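Cell division protein FtsX (Streptococcus pneumoniae serotype 2, PDB 6HEE) is the membrane subunit of the FtsEX ABC transporter, which takes part in cell division and is needed for normal growth and cell shape. Local coordinates at residues V13-K18 and Y86-V91. Residues are numbered along the deposited sequence; the frame is centred on the assembly and turned at random.
Sequences VVYIRK and YDAYIV. With SO4 (sulfate ion), chain D.
Val14 and Tyr89 form a hydrogen-bonded antiparallel pair at the centre of the extracellular domain: Val14 N donates a hydrogen bond to Tyr89 O and Tyr89 N one to Val14 O, each over 2.9 Å. One step on, Ile16 N reaches Asp87 O at 2.8 Å, a nearly straight bond (168°). On the other side of the same pair a water closes the gap, donating to Ile16 O and accepting from Asp87 N.

The Ile16 side chain lies along the partner segment, from the Asp87 carbonyl to the Tyr89 ring. Its CB packs 3.4 Å from Asp87 O, and CG1 stays close to the same carbonyl oxygen. CG1 lies opposite the carbonyl carbon of Ile16 (chi1 -56°), and the extended chi2 carries the chain on to Tyr89. There Ile16 CD1 meets Tyr89 CE2 at 3.5 Å; it also brushes Asp87 CB. The tyrosine's hydroxyl is held by Asp22. Further along this face Val14 CG2 touches Val91 CG2. The other face carries Val13, whose CG1 touches Ala88 CB and Ile90 CD1 and also lies over the rim of one face of the Tyr15 ring.

Where the strands diverge, Tyr86 turns its ring edge to Ile16 O, which lies in the plane of the ring, 3.2 Å from Tyr86 CD1. Lys18 CD lies over a face of that ring, and Lys18 NZ hydrogen-bonds to Leu85 O.

Strands 11-16 and 88-93 are the inner pair of a four-stranded antiparallel sheet, flanked by 112-116 and 52-58 respectively. Helix 41-47 covers the face bearing Val14, Tyr89 and Val91, chiefly through Leu46, while Ile77 of the second subunit packs on Tyr15 and Tyr86.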
loop_
_atom_site.group_PDB
_atom_site.type_symbol
_atom_site.label_atom_id
_atom_site.label_comp_id
_atom_site.label_asym_id
_atom_site.label_seq_id
_atom_site.Cartn_x
_atom_site.Cartn_y
_atom_site.Cartn_z
ATOM N N VAL A 13 -2.016 -17.383 -3.363
ATOM C CA VAL A 13 -1.208 -16.267 -2.877
ATOM C C VAL A 13 -1.468 -16.065 -1.389
ATOM O O VAL A 13 -2.620 -15.913 -0.954
ATOM C CB VAL A 13 -1.482 -14.982 -3.670
ATOM C CG1 VAL A 13 -0.408 -13.938 -3.352
ATOM C CG2 VAL A 13 -1.485 -15.292 -5.174
ATOM N N VAL A 14 -0.396 -16.048 -0.614
ATOM C CA VAL A 14 -0.452 -15.908 0.839
ATOM C C VAL A 14 0.201 -14.576 1.197
ATOM O O VAL A 14 1.421 -14.420 1.065
ATOM C CB VAL A 14 0.237 -17.089 1.535
ATOM C CG1 VAL A 14 0.260 -16.888 3.034
ATOM C CG2 VAL A 14 -0.483 -18.409 1.168
ATOM N N TYR A 15 -0.611 -13.611 1.639
ATOM C CA TYR A 15 -0.135 -12.266 1.945
ATOM C C TYR A 15 0.332 -12.186 3.397
ATOM O O TYR A 15 -0.389 -12.591 4.309
ATOM C CB TYR A 15 -1.243 -11.249 1.681
ATOM C CG TYR A 15 -1.720 -11.276 0.245
ATOM C CD1 TYR A 15 -1.021 -10.603 -0.742
ATOM C CD2 TYR A 15 -2.845 -12.005 -0.121
ATOM C CE1 TYR A 15 -1.444 -10.641 -2.074
ATOM C CE2 TYR A 15 -3.274 -12.054 -1.433
ATOM C CZ TYR A 15 -2.572 -11.380 -2.407
ATOM O OH TYR A 15 -3.004 -11.413 -3.712
ATOM N N ILE A 16 1.531 -11.655 3.604
ATOM C CA ILE A 16 2.174 -11.670 4.910
ATOM C C ILE A 16 1.814 -10.400 5.677
ATOM O O ILE A 16 1.862 -9.290 5.126
ATOM C CB ILE A 16 3.691 -11.817 4.757
ATOM C CG1 ILE A 16 4.003 -13.069 3.940
ATOM C CG2 ILE A 16 4.393 -11.892 6.118
ATOM C CD1 ILE A 16 5.467 -13.212 3.669
ATOM N N ARG A 17 1.450 -10.562 6.948
ATOM C CA ARG A 17 1.221 -9.411 7.827
ATOM C C ARG A 17 2.381 -8.436 7.734
ATOM O O ARG A 17 3.545 -8.834 7.691
ATOM C CB ARG A 17 1.038 -9.871 9.276
ATOM C CG ARG A 17 -0.324 -10.494 9.531
ATOM C CD ARG A 17 -0.539 -10.787 11.015
ATOM N NE ARG A 17 -0.548 -9.553 11.789
ATOM C CZ ARG A 17 -1.649 -8.972 12.251
ATOM N NH1 ARG A 17 -2.833 -9.529 12.025
ATOM N NH2 ARG A 17 -1.563 -7.836 12.939
ATOM N N LYS A 18 2.050 -7.152 7.643
ATOM C CA LYS A 18 3.075 -6.126 7.504
ATOM C C LYS A 18 4.053 -6.088 8.679
ATOM O O LYS A 18 5.186 -5.620 8.497
ATOM C CB LYS A 18 2.410 -4.762 7.323
ATOM C CG LYS A 18 1.673 -4.631 6.000
ATOM C CD LYS A 18 2.645 -4.455 4.832
ATOM C CE LYS A 18 2.197 -3.316 3.893
ATOM N NZ LYS A 18 3.372 -2.620 3.232
ATOM N N TYR A 86 1.860 -5.845 -0.218
ATOM C CA TYR A 86 2.273 -6.811 0.804
ATOM C C TYR A 86 3.300 -7.780 0.273
ATOM O O TYR A 86 3.292 -8.091 -0.863
ATOM C CB TYR A 86 1.095 -7.692 1.165
ATOM C CG TYR A 86 0.078 -7.041 2.041
ATOM C CD1 TYR A 86 0.010 -7.319 3.374
ATOM C CD2 TYR A 86 -0.823 -6.150 1.531
ATOM C CE1 TYR A 86 -0.920 -6.719 4.185
ATOM C CE2 TYR A 86 -1.765 -5.539 2.323
ATOM C CZ TYR A 86 -1.814 -5.827 3.658
ATOM O OH TYR A 86 -2.729 -5.227 4.450
ATOM N N ASP A 87 4.203 -8.172 1.141
ATOM C CA ASP A 87 5.082 -9.312 0.882
ATOM C C ASP A 87 4.170 -10.536 0.822
ATOM O O ASP A 87 3.188 -10.636 1.561
ATOM C CB ASP A 87 6.164 -9.578 1.930
ATOM C CG ASP A 87 7.194 -8.485 2.035
ATOM O OD1 ASP A 87 7.476 -7.735 1.065
ATOM O OD2 ASP A 87 7.756 -8.414 3.128
ATOM N N ALA A 88 4.511 -11.494 -0.038
ATOM C CA ALA A 88 3.654 -12.667 -0.166
ATOM C C ALA A 88 4.482 -13.898 -0.470
ATOM O O ALA A 88 5.658 -13.810 -0.826
ATOM C CB ALA A 88 2.590 -12.485 -1.252
ATOM N N TYR A 89 3.849 -15.054 -0.294
ATOM C CA TYR A 89 4.323 -16.320 -0.829
ATOM C C TYR A 89 3.372 -16.764 -1.943
ATOM O O TYR A 89 2.153 -16.817 -1.743
ATOM C CB TYR A 89 4.411 -17.389 0.256
ATOM C CG TYR A 89 5.537 -17.171 1.239
ATOM C CD1 TYR A 89 6.853 -17.305 0.845
ATOM C CD2 TYR A 89 5.280 -16.815 2.576
ATOM C CE1 TYR A 89 7.898 -17.073 1.731
ATOM C CE2 TYR A 89 6.308 -16.596 3.455
ATOM C CZ TYR A 89 7.615 -16.722 3.025
ATOM O OH TYR A 89 8.648 -16.526 3.902
ATOM N N ILE A 90 3.925 -17.034 -3.125
ATOM C CA ILE A 90 3.166 -17.629 -4.224
ATOM C C ILE A 90 3.251 -19.131 -4.004
ATOM O O ILE A 90 4.336 -19.709 -4.090
ATOM C CB ILE A 90 3.731 -17.252 -5.606
ATOM C CG1 ILE A 90 3.946 -15.746 -5.757
ATOM C CG2 ILE A 90 2.839 -17.832 -6.764
ATOM C CD1 ILE A 90 2.826 -14.908 -5.156
ATOM N N VAL A 91 2.131 -19.759 -3.673
ATOM C CA VAL A 91 2.106 -21.185 -3.370
ATOM C C VAL A 91 1.614 -21.954 -4.596
ATOM O O VAL A 91 0.631 -21.558 -5.242
ATOM C CB VAL A 91 1.231 -21.470 -2.140
ATOM C CG1 VAL A 91 1.237 -22.946 -1.816
ATOM C CG2 VAL A 91 1.759 -20.688 -0.938
HETATM S S SO4 D . -6.399 -8.845 12.391
HETATM O O1 SO4 D . -6.208 -9.366 13.744
HETATM O O2 SO4 D . -6.026 -7.431 12.376
HETATM O O3 SO4 D . -5.559 -9.587 11.449
HETATM O O4 SO4 D . -7.806 -8.984 12.011
HETATM O O HOH W 1 3.752 -7.784 4.063
#